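Local atomic coordinates of iron-regulated ABC transporter siderophore-binding protein SirA (Staphylococcus aureus subsp. aureus, PDB entry 3MWF), a protein that binds the iron(III) siderophore staphyloferrin B and probably delivers it to an ABC transporter for uptake into the cell. Residues V166-A170 against D171-I175; G178-A181 against G182-N186; D264-E268 against I269-L273; G275-K278 against S279-L283. One frame throughout, in Å; residues are numbered along the deposited sequence.

Interaction 1. Residues V166-A170 against D171-I175. With SE8 (5-[(2-{[(3S)-5-{[(2S)-2-amino-2-carboxyethyl]amino}-3-carboxy-3-hydroxy-5-oxopentanoyl]amino}ethyl)amino]-2,5-dioxopentanoic acid), chain C.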
loop_
_atom_site.group_PDB
_atom_site.type_symbol
_atom_site.label_atom_id
_atom_site.label_comp_id
_atom_site.label_asym_id
_atom_site.label_seq_id
_atom_site.Cartn_x
_atom_site.Cartn_y
_atom_site.Cartn_z
ATOM N N VAL A 166 12.633 1.475 -4.839
ATOM C CA VAL A 166 12.983 2.845 -5.270
ATOM C C VAL A 166 11.888 3.310 -6.205
ATOM O O VAL A 166 11.557 2.601 -7.177
ATOM C CB VAL A 166 14.339 2.860 -5.997
ATOM C CG1 VAL A 166 14.646 4.234 -6.593
ATOM C CG2 VAL A 166 15.475 2.418 -5.003
ATOM N N ASN A 167 11.352 4.491 -5.910
ATOM C CA ASN A 167 10.227 5.062 -6.687
ATOM C C ASN A 167 10.661 6.366 -7.310
ATOM O O ASN A 167 10.946 7.367 -6.611
ATOM C CB ASN A 167 9.039 5.245 -5.725
ATOM C CG ASN A 167 7.965 6.239 -6.209
ATOM O OD1 ASN A 167 7.461 7.021 -5.395
ATOM N ND2 ASN A 167 7.611 6.215 -7.505
ATOM N N PHE A 168 10.725 6.378 -8.645
ATOM C CA PHE A 168 11.025 7.626 -9.338
ATOM C C PHE A 168 9.735 8.428 -9.508
ATOM O O PHE A 168 8.717 7.879 -9.975
ATOM C CB PHE A 168 11.687 7.357 -10.685
ATOM C CG PHE A 168 13.021 6.693 -10.542
ATOM C CD1 PHE A 168 14.037 7.359 -9.870
ATOM C CD2 PHE A 168 13.238 5.409 -11.019
ATOM C CE1 PHE A 168 15.274 6.771 -9.687
ATOM C CE2 PHE A 168 14.507 4.800 -10.855
ATOM C CZ PHE A 168 15.518 5.488 -10.170
ATOM N N ARG A 169 9.775 9.691 -9.084
ATOM C CA ARG A 169 8.601 10.589 -9.206
ATOM C C ARG A 169 8.957 11.695 -10.178
ATOM O O ARG A 169 10.029 11.676 -10.772
ATOM C CB ARG A 169 8.222 11.169 -7.852
ATOM C CG ARG A 169 7.831 10.099 -6.814
ATOM C CD ARG A 169 6.551 10.518 -6.031
ATOM N NE ARG A 169 5.907 9.305 -5.561
ATOM C CZ ARG A 169 4.617 9.116 -5.423
ATOM N NH1 ARG A 169 3.707 10.073 -5.729
ATOM N NH2 ARG A 169 4.238 7.939 -4.985
ATOM N N ALA A 170 8.067 12.663 -10.351
ATOM C CA ALA A 170 8.295 13.713 -11.350
ATOM C C ALA A 170 9.455 14.667 -11.001
ATOM O O ALA A 170 10.118 15.213 -11.903
ATOM C CB ALA A 170 6.969 14.527 -11.561
ATOM N N ASP A 171 9.682 14.887 -9.703
ATOM C CA ASP A 171 10.617 15.936 -9.248
ATOM C C ASP A 171 11.467 15.483 -8.053
ATOM O O ASP A 171 12.127 16.304 -7.407
ATOM C CB ASP A 171 9.846 17.220 -8.887
ATOM C CG ASP A 171 8.788 16.987 -7.794
ATOM O OD1 ASP A 171 8.694 15.855 -7.233
ATOM O OD2 ASP A 171 8.019 17.936 -7.504
ATOM N N HIS A 172 11.443 14.179 -7.759
ATOM C CA HIS A 172 12.252 13.608 -6.672
ATOM C C HIS A 172 12.199 12.096 -6.752
ATOM O O HIS A 172 11.527 11.545 -7.621
ATOM C CB HIS A 172 11.809 14.115 -5.269
ATOM C CG HIS A 172 10.500 13.557 -4.776
ATOM N ND1 HIS A 172 9.279 13.993 -5.250
ATOM C CD2 HIS A 172 10.224 12.628 -3.821
ATOM C CE1 HIS A 172 8.306 13.350 -4.623
ATOM N NE2 HIS A 172 8.851 12.520 -3.744
ATOM N N THR A 173 12.897 11.428 -5.839
ATOM C CA THR A 173 12.907 9.990 -5.812
ATOM C C THR A 173 12.594 9.560 -4.380
ATOM O O THR A 173 12.958 10.260 -3.442
ATOM C CB THR A 173 14.269 9.439 -6.271
ATOM O OG1 THR A 173 14.483 9.802 -7.648
ATOM C CG2 THR A 173 14.341 7.916 -6.135
ATOM N N ARG A 174 11.878 8.462 -4.219
ATOM C CA ARG A 174 11.579 7.946 -2.878
ATOM C C ARG A 174 12.139 6.552 -2.638
ATOM O O ARG A 174 12.325 5.786 -3.572
ATOM C CB ARG A 174 10.063 7.890 -2.669
ATOM C CG ARG A 174 9.430 9.306 -2.567
ATOM C CD ARG A 174 7.927 9.136 -2.501
ATOM N NE ARG A 174 7.271 10.454 -2.462
ATOM C CZ ARG A 174 6.006 10.611 -2.073
ATOM N NH1 ARG A 174 5.270 9.536 -1.774
ATOM N NH2 ARG A 174 5.462 11.839 -2.045
ATOM N N ILE A 175 12.396 6.222 -1.377
ATOM C CA ILE A 175 12.608 4.799 -1.036
ATOM C C ILE A 175 11.456 4.401 -0.144
ATOM O O ILE A 175 11.229 5.048 0.884
ATOM C CB ILE A 175 13.942 4.573 -0.250
ATOM C CG1 ILE A 175 15.109 5.125 -1.063
ATOM C CG2 ILE A 175 14.074 3.069 0.103
ATOM C CD1 ILE A 175 16.487 5.141 -0.240
HETATM C C1 SE8 C . -0.650 12.188 -2.456
HETATM C C2 SE8 C . 0.287 11.861 -3.585
HETATM C C3 SE8 C . -0.343 10.856 -4.536
HETATM N N4 SE8 C . -0.552 9.548 -3.923
HETATM C C5 SE8 C . 0.333 8.578 -4.029
HETATM C C6 SE8 C . 0.076 7.334 -3.214
HETATM C C7 SE8 C . 0.590 7.505 -1.784
HETATM C C8 SE8 C . 0.142 6.279 -0.967
HETATM C C9 SE8 C . 0.761 6.188 0.426
HETATM N N10 SE8 C . 0.982 7.322 1.087
HETATM C C11 SE8 C . 1.536 7.252 2.420
HETATM C C12 SE8 C . 0.581 7.853 3.437
HETATM N N13 SE8 C . 1.253 8.213 4.678
HETATM C C14 SE8 C . 1.933 9.382 4.871
HETATM C C15 SE8 C . 1.682 10.546 3.959
HETATM C C16 SE8 C . 2.526 10.208 2.755
HETATM C C17 SE8 C . 2.006 10.687 1.435
HETATM C C18 SE8 C . 2.958 11.506 0.703
HETATM O O19 SE8 C . -1.634 12.936 -2.693
HETATM O O20 SE8 C . -0.382 11.746 -1.320
HETATM N N21 SE8 C . 1.547 11.334 -3.025
HETATM O O22 SE8 C . 1.327 8.633 -4.726
HETATM C C23 SE8 C . 2.098 7.681 -1.786
HETATM O O24 SE8 C . 2.836 6.681 -1.972
HETATM O O25 SE8 C . 2.591 8.819 -1.585
HETATM O O26 SE8 C . 0.048 8.724 -1.243
HETATM O O27 SE8 C . 1.018 5.086 0.900
HETATM O O28 SE8 C . 2.769 9.521 5.745
HETATM O O29 SE8 C . 0.938 10.306 0.948
HETATM O O30 SE8 C . 2.863 11.551 -0.519
HETATM O O31 SE8 C . 3.876 12.108 1.316
#
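Arg169 and Arg174 lay their guanidinium groups flat on one another, with centres 3.9 Å apart and planes only 20° from parallel. The stack is offset: Arg169 NE lies over the rim of the Arg174 group, 3.6 Å from Arg174 NE. Each group keeps its edge for polar partners. Arg169 NE gives a fairly straight bond to Asn167 OD1 (2.8 Å), in the carbonyl plane and on a lone pair, while Arg169 NH1 and NH2 converge on the amide oxygen O22 of the bound staphyloferrin B. Arg174 runs extended from CG to NE; its NH1 meets ligand O25 at 2.8 Å, its NH2 reaches ligand O30, and its NE binds His172 NE2 at 2.9 Å. The imidazole is held from both ends, since His172 ND1 also bonds to Asp171 OD1 (2.8 Å), in the ring plane. A chi1 of 72° sets the His172 ring between its own backbone N and carbonyl carbon, alongside the Arg169 chain, whose CB makes a CH-pi contact over one ring face. O25 and O30 are carboxylate oxygens, and their negative charge probably offsets the closeness of the two cations. Behind them, paired backbone bonds join Asn167 and Arg174, and on the opposite sheet face Thr173 OG1 sits 3.3 Å from Phe168 CD1, at the ring edge. Strands 163-168 and 173-176 thus form an antiparallel beta hairpin that contributes Arg169 and Arg174 to the siderophore pocket, with Asn167 behind Arg169.

Interaction 2. Residues G178-A181 against G182-N186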
loop_
_atom_site.group_PDB
_atom_site.type_symbol
_atom_site.label_atom_id
_atom_site.label_comp_id
_atom_site.label_asym_id
_atom_site.label_seq_id
_atom_site.Cartn_x
_atom_site.Cartn_y
_atom_site.Cartn_z
ATOM N N GLY A 178 9.643 1.331 4.541
ATOM C CA GLY A 178 8.376 0.797 4.993
ATOM C C GLY A 178 7.353 1.120 3.913
ATOM O O GLY A 178 7.585 0.898 2.712
ATOM N N GLY A 179 6.233 1.682 4.322
ATOM C CA GLY A 179 5.158 1.885 3.371
ATOM C C GLY A 179 4.608 0.551 2.878
ATOM O O GLY A 179 4.896 -0.519 3.450
ATOM N N TYR A 180 3.794 0.603 1.831
ATOM C CA TYR A 180 3.079 -0.598 1.415
ATOM C C TYR A 180 4.025 -1.750 1.074
ATOM O O TYR A 180 3.901 -2.841 1.675
ATOM C CB TYR A 180 2.199 -0.311 0.188
ATOM C CG TYR A 180 1.335 -1.500 -0.129
ATOM C CD1 TYR A 180 0.234 -1.821 0.695
ATOM C CD2 TYR A 180 1.622 -2.321 -1.227
ATOM C CE1 TYR A 180 -0.544 -2.930 0.421
ATOM C CE2 TYR A 180 0.824 -3.452 -1.495
ATOM C CZ TYR A 180 -0.236 -3.734 -0.673
ATOM O OH TYR A 180 -1.048 -4.809 -0.928
ATOM N N ALA A 181 4.910 -1.534 0.093
ATOM C CA ALA A 181 5.761 -2.638 -0.379
ATOM C C ALA A 181 6.875 -2.911 0.615
ATOM O O ALA A 181 7.209 -4.057 0.850
ATOM C CB ALA A 181 6.350 -2.352 -1.767
ATOM N N GLY A 182 7.421 -1.862 1.228
ATOM C CA GLY A 182 8.501 -2.068 2.218
ATOM C C GLY A 182 8.108 -2.934 3.412
ATOM O O GLY A 182 8.905 -3.778 3.883
ATOM N N GLU A 183 6.893 -2.744 3.921
ATOM C CA GLU A 183 6.421 -3.614 4.998
ATOM C C GLU A 183 6.190 -5.061 4.559
ATOM O O GLU A 183 6.489 -5.982 5.325
ATOM C CB GLU A 183 5.166 -3.070 5.674
ATOM C CG GLU A 183 5.434 -1.742 6.427
ATOM C CD GLU A 183 4.371 -1.435 7.471
ATOM O OE1 GLU A 183 3.422 -2.205 7.680
ATOM O OE2 GLU A 183 4.497 -0.405 8.140
ATOM N N ILE A 184 5.648 -5.262 3.352
ATOM C CA ILE A 184 5.463 -6.614 2.827
ATOM C C ILE A 184 6.806 -7.315 2.627
ATOM O O ILE A 184 6.968 -8.462 3.050
ATOM C CB ILE A 184 4.624 -6.597 1.546
ATOM C CG1 ILE A 184 3.182 -6.228 1.929
ATOM C CG2 ILE A 184 4.624 -8.003 0.873
ATOM C CD1 ILE A 184 2.339 -5.767 0.718
ATOM N N LEU A 185 7.776 -6.620 2.035
ATOM C CA LEU A 185 9.101 -7.230 1.892
ATOM C C LEU A 185 9.663 -7.604 3.264
ATOM O O LEU A 185 10.329 -8.645 3.390
ATOM C CB LEU A 185 10.089 -6.342 1.129
ATOM C CG LEU A 185 9.737 -6.018 -0.317
ATOM C CD1 LEU A 185 10.878 -5.250 -0.947
ATOM C CD2 LEU A 185 9.377 -7.289 -1.109
ATOM N N ASN A 186 9.468 -6.735 4.255
ATOM C CA ASN A 186 9.902 -7.053 5.619
ATOM C C ASN A 186 9.217 -8.356 6.138
ATOM O O ASN A 186 9.871 -9.235 6.725
ATOM C CB ASN A 186 9.621 -5.879 6.582
ATOM C CG ASN A 186 10.382 -6.027 7.901
ATOM O OD1 ASN A 186 9.823 -6.430 8.937
ATOM N ND2 ASN A 186 11.652 -5.735 7.858
HETATM O O HOH W 1 6.073 1.473 7.307
#
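Glu183 OE2 is gripped by two partners: a water that donates to it at 2.6 Å, and Lys115, which forms a salt bridge with it. The same water accepts from Gly179 N at 3.0 Å, so it links the carboxylate to the backbone at Gly179. With chi1 at -66°, Glu183 CG lies 3.3 Å from Gly179 O, and the extended chain runs back past Gly179 toward the water. The backbone bonds are helical (i to i+4), though uneven: Glu183 N bonds to Gly179 O, and Leu185 N to Ala181 O at 2.9 Å with an angle of 173° at the hydrogen, whereas Ile184 N to Tyr180 O is weak. Gly182 CA lies 3.1 Å from Gly178 O, a CA-H...O contact that brings the two glycine backbones close. On another side of the helix, Ile184 CD1 makes a CH-pi contact over one face of the Tyr180 ring, 3.8 Å from the centroid and offset toward the rim. Tyr180 OH bonds to Gly276 O, and the tyrosine packs on helices 268-273 and 277-290; Ala181 touches Trp271 and Leu283, and Leu185 reaches Ala163 and Val165 of strand 163-168.

Interaction 3. Residues D264-E268 against I269-L273. With SE8 (5-[(2-{[(3S)-5-{[(2S)-2-amino-2-carboxyethyl]amino}-3-carboxy-3-hydroxy-5-oxopentanoyl]amino}ethyl)amino]-2,5-dioxopentanoic acid), chain C.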
loop_
_atom_site.group_PDB
_atom_site.type_symbol
_atom_site.label_atom_id
_atom_site.label_comp_id
_atom_site.label_asym_id
_atom_site.label_seq_id
_atom_site.Cartn_x
_atom_site.Cartn_y
_atom_site.Cartn_z
ATOM N N ASP A 264 12.678 -3.814 -12.993
ATOM C CA ASP A 264 12.263 -2.550 -13.555
ATOM C C ASP A 264 10.805 -2.660 -13.965
ATOM O O ASP A 264 10.264 -3.747 -13.999
ATOM C CB ASP A 264 13.106 -2.261 -14.808
ATOM C CG ASP A 264 13.535 -0.837 -14.882
ATOM O OD1 ASP A 264 12.842 0.025 -14.284
ATOM O OD2 ASP A 264 14.578 -0.569 -15.539
ATOM N N ASP A 265 10.185 -1.538 -14.303
ATOM C CA ASP A 265 8.763 -1.538 -14.706
ATOM C C ASP A 265 7.855 -2.521 -13.947
ATOM O O ASP A 265 7.301 -3.472 -14.495
ATOM C CB ASP A 265 8.617 -1.740 -16.205
ATOM C CG ASP A 265 8.362 -0.446 -16.922
ATOM O OD1 ASP A 265 9.349 0.303 -17.144
ATOM O OD2 ASP A 265 7.182 -0.178 -17.242
ATOM N N LEU A 266 7.763 -2.292 -12.658
ATOM C CA LEU A 266 6.833 -3.006 -11.824
ATOM C C LEU A 266 5.509 -2.263 -11.913
ATOM O O LEU A 266 5.508 -1.066 -12.168
ATOM C CB LEU A 266 7.356 -2.973 -10.400
ATOM C CG LEU A 266 8.726 -3.630 -10.234
ATOM C CD1 LEU A 266 9.208 -3.373 -8.824
ATOM C CD2 LEU A 266 8.614 -5.127 -10.505
ATOM N N ASP A 267 4.408 -2.963 -11.693
ATOM C CA ASP A 267 3.090 -2.330 -11.758
ATOM C C ASP A 267 2.895 -1.472 -10.518
ATOM O O ASP A 267 2.820 -2.011 -9.410
ATOM C CB ASP A 267 1.997 -3.397 -11.803
ATOM C CG ASP A 267 0.687 -2.837 -12.258
ATOM O OD1 ASP A 267 0.232 -1.784 -11.739
ATOM O OD2 ASP A 267 0.112 -3.414 -13.187
ATOM N N GLU A 268 2.801 -0.161 -10.702
ATOM C CA GLU A 268 2.594 0.754 -9.547
ATOM C C GLU A 268 1.336 0.437 -8.733
ATOM O O GLU A 268 1.282 0.746 -7.536
ATOM C CB GLU A 268 2.567 2.228 -9.995
ATOM C CG GLU A 268 1.386 2.538 -10.960
ATOM C CD GLU A 268 1.339 3.972 -11.429
ATOM O OE1 GLU A 268 1.762 4.915 -10.735
ATOM O OE2 GLU A 268 0.852 4.174 -12.551
ATOM N N ILE A 269 0.310 -0.148 -9.370
ATOM C CA ILE A 269 -0.943 -0.424 -8.644
ATOM C C ILE A 269 -0.727 -1.532 -7.621
ATOM O O ILE A 269 -1.062 -1.378 -6.449
ATOM C CB ILE A 269 -2.090 -0.765 -9.621
ATOM C CG1 ILE A 269 -2.319 0.435 -10.529
ATOM C CG2 ILE A 269 -3.367 -1.131 -8.853
ATOM C CD1 ILE A 269 -3.273 0.110 -11.713
ATOM N N THR A 270 -0.098 -2.613 -8.074
ATOM C CA THR A 270 0.275 -3.723 -7.184
ATOM C C THR A 270 1.269 -3.292 -6.097
ATOM O O THR A 270 1.128 -3.667 -4.924
ATOM C CB THR A 270 0.888 -4.842 -8.010
ATOM O OG1 THR A 270 -0.148 -5.363 -8.841
ATOM C CG2 THR A 270 1.430 -5.999 -7.122
ATOM N N TRP A 271 2.274 -2.529 -6.520
ATOM C CA TRP A 271 3.412 -2.234 -5.668
ATOM C C TRP A 271 3.196 -1.090 -4.698
ATOM O O TRP A 271 3.959 -0.962 -3.731
ATOM C CB TRP A 271 4.688 -2.028 -6.497
ATOM C CG TRP A 271 5.276 -3.358 -6.898
ATOM C CD1 TRP A 271 4.839 -4.186 -7.909
ATOM C CD2 TRP A 271 6.351 -4.038 -6.248
ATOM N NE1 TRP A 271 5.601 -5.341 -7.929
ATOM C CE2 TRP A 271 6.529 -5.277 -6.915
ATOM C CE3 TRP A 271 7.184 -3.723 -5.159
ATOM C CZ2 TRP A 271 7.527 -6.195 -6.539
ATOM C CZ3 TRP A 271 8.176 -4.631 -4.780
ATOM C CH2 TRP A 271 8.344 -5.857 -5.478
ATOM N N ASN A 272 2.183 -0.244 -4.940
ATOM C CA ASN A 272 1.941 0.839 -4.006
ATOM C C ASN A 272 0.525 1.407 -3.967
ATOM O O ASN A 272 -0.006 1.710 -2.876
ATOM C CB ASN A 272 2.893 2.023 -4.279
ATOM C CG ASN A 272 2.858 3.029 -3.152
ATOM O OD1 ASN A 272 3.018 2.662 -1.979
ATOM N ND2 ASN A 272 2.645 4.294 -3.492
ATOM N N LEU A 273 -0.078 1.596 -5.137
ATOM C CA LEU A 273 -1.302 2.443 -5.136
ATOM C C LEU A 273 -2.534 1.783 -4.560
ATOM O O LEU A 273 -3.311 2.466 -3.877
ATOM C CB LEU A 273 -1.601 2.980 -6.536
ATOM C CG LEU A 273 -0.512 3.845 -7.165
ATOM C CD1 LEU A 273 -0.913 4.285 -8.596
ATOM C CD2 LEU A 273 -0.043 5.069 -6.332
HETATM C C1 SE8 C . -0.650 12.188 -2.456
HETATM C C2 SE8 C . 0.287 11.861 -3.585
HETATM C C3 SE8 C . -0.343 10.856 -4.536
HETATM N N4 SE8 C . -0.552 9.548 -3.923
HETATM C C5 SE8 C . 0.333 8.578 -4.029
HETATM C C6 SE8 C . 0.076 7.334 -3.214
HETATM C C7 SE8 C . 0.590 7.505 -1.784
HETATM C C8 SE8 C . 0.142 6.279 -0.967
HETATM C C9 SE8 C . 0.761 6.188 0.426
HETATM N N10 SE8 C . 0.982 7.322 1.087
HETATM C C11 SE8 C . 1.536 7.252 2.420
HETATM C C12 SE8 C . 0.581 7.853 3.437
HETATM N N13 SE8 C . 1.253 8.213 4.678
HETATM C C14 SE8 C . 1.933 9.382 4.871
HETATM C C15 SE8 C . 1.682 10.546 3.959
HETATM C C16 SE8 C . 2.526 10.208 2.755
HETATM C C17 SE8 C . 2.006 10.687 1.435
HETATM C C18 SE8 C . 2.958 11.506 0.703
HETATM O O19 SE8 C . -1.634 12.936 -2.693
HETATM O O20 SE8 C . -0.382 11.746 -1.320
HETATM N N21 SE8 C . 1.547 11.334 -3.025
HETATM O O22 SE8 C . 1.327 8.633 -4.726
HETATM C C23 SE8 C . 2.098 7.681 -1.786
HETATM O O24 SE8 C . 2.836 6.681 -1.972
HETATM O O25 SE8 C . 2.591 8.819 -1.585
HETATM O O26 SE8 C . 0.048 8.724 -1.243
HETATM O O27 SE8 C . 1.018 5.086 0.900
HETATM O O28 SE8 C . 2.769 9.521 5.745
HETATM O O29 SE8 C . 0.938 10.306 0.948
HETATM O O30 SE8 C . 2.863 11.551 -0.519
HETATM O O31 SE8 C . 3.876 12.108 1.316
#
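The Trp271 indole takes Leu266 on one face: Leu266 CD1 stands over the six-membered ring, 3.8 Å from its centroid and 12° off the normal, a CH-pi contact. These two residues flank the N-cap of helix 268-273, Asp267, whose O comes to the indole edge in plane. Leu266 CB lies over the pyrrole side, 3.7 Å from Trp271 CD1. Trp271 NE1 bonds to Asp286, and the Phe224 ring also meets the indole. Asp267 immediately precedes the helix, and with CG anti to its backbone N (chi1 -164°) its OD1 reaches forward to take Ile269 N at 2.9 Å through the anti lone pair. The first turn is then secured by Trp271 N to Asp267 O. One residue on, Glu268 O is gripped twice. Leu273 N reaches it at 2.9 Å in the carbonyl plane with an angle of 166° at the hydrogen, the wider spacing of a pi-type turn, while Asn272 N comes from above that plane and less straight. Glu268 CG occupies the position between backbone N and carbonyl carbon, from which the extended chain crosses Leu273: Glu268 OE1 lies 3.5 Å from Leu273 CD1 and is also hydrogen-bonded to Ser228. The last two residues of the pi-type turn, Asn272 and Leu273, meet the ligand. Leu273 CD2 approaches staphyloferrin B as an apolar contact, 3.9 Å from ligand C6. Asn272 points its amide into the pocket, where ND2 donates a fairly straight bond to carboxylate oxygen O24 of the ligand at 2.8 Å.

Interaction 4. Residues G275-K278 against S279-L283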
loop_
_atom_site.group_PDB
_atom_site.type_symbol
_atom_site.label_atom_id
_atom_site.label_comp_id
_atom_site.label_asym_id
_atom_site.label_seq_id
_atom_site.Cartn_x
_atom_site.Cartn_y
_atom_site.Cartn_z
ATOM N N GLY A 275 -2.883 -0.515 -2.246
ATOM C CA GLY A 275 -2.756 -0.367 -0.795
ATOM C C GLY A 275 -3.431 -1.428 0.035
ATOM O O GLY A 275 -3.501 -1.297 1.261
ATOM N N GLY A 276 -3.908 -2.505 -0.611
ATOM C CA GLY A 276 -4.926 -3.332 0.025
ATOM C C GLY A 276 -4.542 -4.773 0.229
ATOM O O GLY A 276 -3.356 -5.148 0.143
ATOM N N TYR A 277 -5.577 -5.581 0.478
ATOM C CA TYR A 277 -5.406 -7.001 0.707
ATOM C C TYR A 277 -5.087 -7.746 -0.576
ATOM O O TYR A 277 -4.106 -8.499 -0.640
ATOM C CB TYR A 277 -6.653 -7.601 1.354
ATOM C CG TYR A 277 -6.457 -9.079 1.552
ATOM C CD1 TYR A 277 -5.696 -9.549 2.606
ATOM C CD2 TYR A 277 -6.948 -9.998 0.608
ATOM C CE1 TYR A 277 -5.451 -10.925 2.772
ATOM C CE2 TYR A 277 -6.708 -11.365 0.767
ATOM C CZ TYR A 277 -5.967 -11.808 1.837
ATOM O OH TYR A 277 -5.750 -13.160 1.988
ATOM N N LYS A 278 -5.894 -7.523 -1.611
ATOM C CA LYS A 278 -5.694 -8.264 -2.868
ATOM C C LYS A 278 -4.298 -8.070 -3.472
ATOM O O LYS A 278 -3.692 -9.033 -3.961
ATOM C CB LYS A 278 -6.785 -7.917 -3.888
ATOM C CG LYS A 278 -8.110 -8.542 -3.499
ATOM C CD LYS A 278 -9.186 -8.148 -4.465
ATOM C CE LYS A 278 -10.479 -8.918 -4.137
ATOM N NZ LYS A 278 -10.445 -10.359 -4.598
ATOM N N SER A 279 -3.770 -6.842 -3.432
ATOM C CA SER A 279 -2.450 -6.577 -4.006
ATOM C C SER A 279 -1.329 -7.249 -3.252
ATOM O O SER A 279 -0.270 -7.490 -3.824
ATOM C CB SER A 279 -2.125 -5.083 -4.029
ATOM O OG SER A 279 -2.937 -4.409 -4.949
ATOM N N SER A 280 -1.536 -7.497 -1.962
ATOM C CA SER A 280 -0.466 -8.131 -1.144
ATOM C C SER A 280 -0.138 -9.510 -1.721
ATOM O O SER A 280 1.043 -9.839 -1.948
ATOM C CB SER A 280 -0.814 -8.192 0.365
ATOM O OG SER A 280 -1.787 -9.175 0.696
ATOM N N LEU A 281 -1.190 -10.274 -2.029
ATOM C CA LEU A 281 -1.014 -11.600 -2.610
ATOM C C LEU A 281 -0.402 -11.491 -4.002
ATOM O O LEU A 281 0.509 -12.257 -4.365
ATOM C CB LEU A 281 -2.371 -12.330 -2.648
ATOM C CG LEU A 281 -3.095 -12.412 -1.295
ATOM C CD1 LEU A 281 -4.428 -13.161 -1.470
ATOM C CD2 LEU A 281 -2.244 -13.117 -0.224
ATOM N N LYS A 282 -0.876 -10.522 -4.786
ATOM C CA LYS A 282 -0.294 -10.261 -6.090
ATOM C C LYS A 282 1.182 -9.839 -6.071
ATOM O O LYS A 282 1.950 -10.226 -6.940
ATOM C CB LYS A 282 -1.139 -9.240 -6.841
ATOM C CG LYS A 282 -0.764 -9.070 -8.280
ATOM C CD LYS A 282 -1.447 -10.149 -9.109
ATOM C CE LYS A 282 -1.409 -9.787 -10.571
ATOM N NZ LYS A 282 -0.044 -10.047 -11.109
ATOM N N LEU A 283 1.560 -9.013 -5.104
ATOM C CA LEU A 283 2.951 -8.589 -4.975
ATOM C C LEU A 283 3.861 -9.809 -4.730
ATOM O O LEU A 283 4.886 -9.973 -5.410
ATOM C CB LEU A 283 3.082 -7.512 -3.877
ATOM C CG LEU A 283 4.405 -6.741 -3.785
ATOM C CD1 LEU A 283 4.227 -5.453 -2.968
ATOM C CD2 LEU A 283 5.519 -7.603 -3.164
HETATM O O HOH W 2 -4.906 -4.121 -3.058
#
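Tyr277 O is where this helix start is tightest: Ser280 OG donates to it at 2.8 Å, in the carbonyl plane and on a lone pair, and Ser280 N adds a weak bond at 3.1 Å. The hydroxyl reaches back because Ser280 OG sits between its own backbone N and carbonyl carbon (chi1 74°), folding it over the preceding turn. Beside it the Tyr277 side chain crosses Leu281, with Tyr277 CE2 3.7 Å from Leu281 CD1; the phenol oxygen is bonded to Leu136 O and Lys139 of helix 130-155. By contrast, the Lys278 and Lys282 side is the solvent side, where few contacts cross between the segments. Both lysines are solvent-exposed and are joined by a backbone bond, Lys282 N to Lys278 O, at a long 3.3 Å although nearly straight. Ahead of the helix a water accepts from Ser279 N at 3.0 Å and weakly from Gly276 N. Asp33 accepts from Lys278 N and, weakly, from Tyr277 N. Thus several N-H groups at the start of helix 277-290 find acceptors in a water and a carboxylate of helix 29-37, and the negative charge of Asp33 would probably be stabilised by the positive end of the helix dipole.

Along the chain the four interactions come in series. Interaction 1, a hairpin of the five-stranded mixed sheet, leads through strand 173-176 into helix 179-187 of interaction 2, with centres 16 Å apart. Helices 268-273 and 277-290, also consecutive, carry interactions 3 and 4, centres 11 Å apart. Tyr180 packs against both helix 268-273, with CE2 near Thr270 O, and Ser279 of helix 277-290. Interactions 1 and 3 both contact staphyloferrin B, and Arg169 NH2 lies 4.2 Å from Asn272 ND2; interaction 4 is about 11 Å from interaction 1 at the nearest atoms. Interactions 1 and 3 thus line the pocket, and the helices of 2 and 4 pack against the helix of 3 behind it.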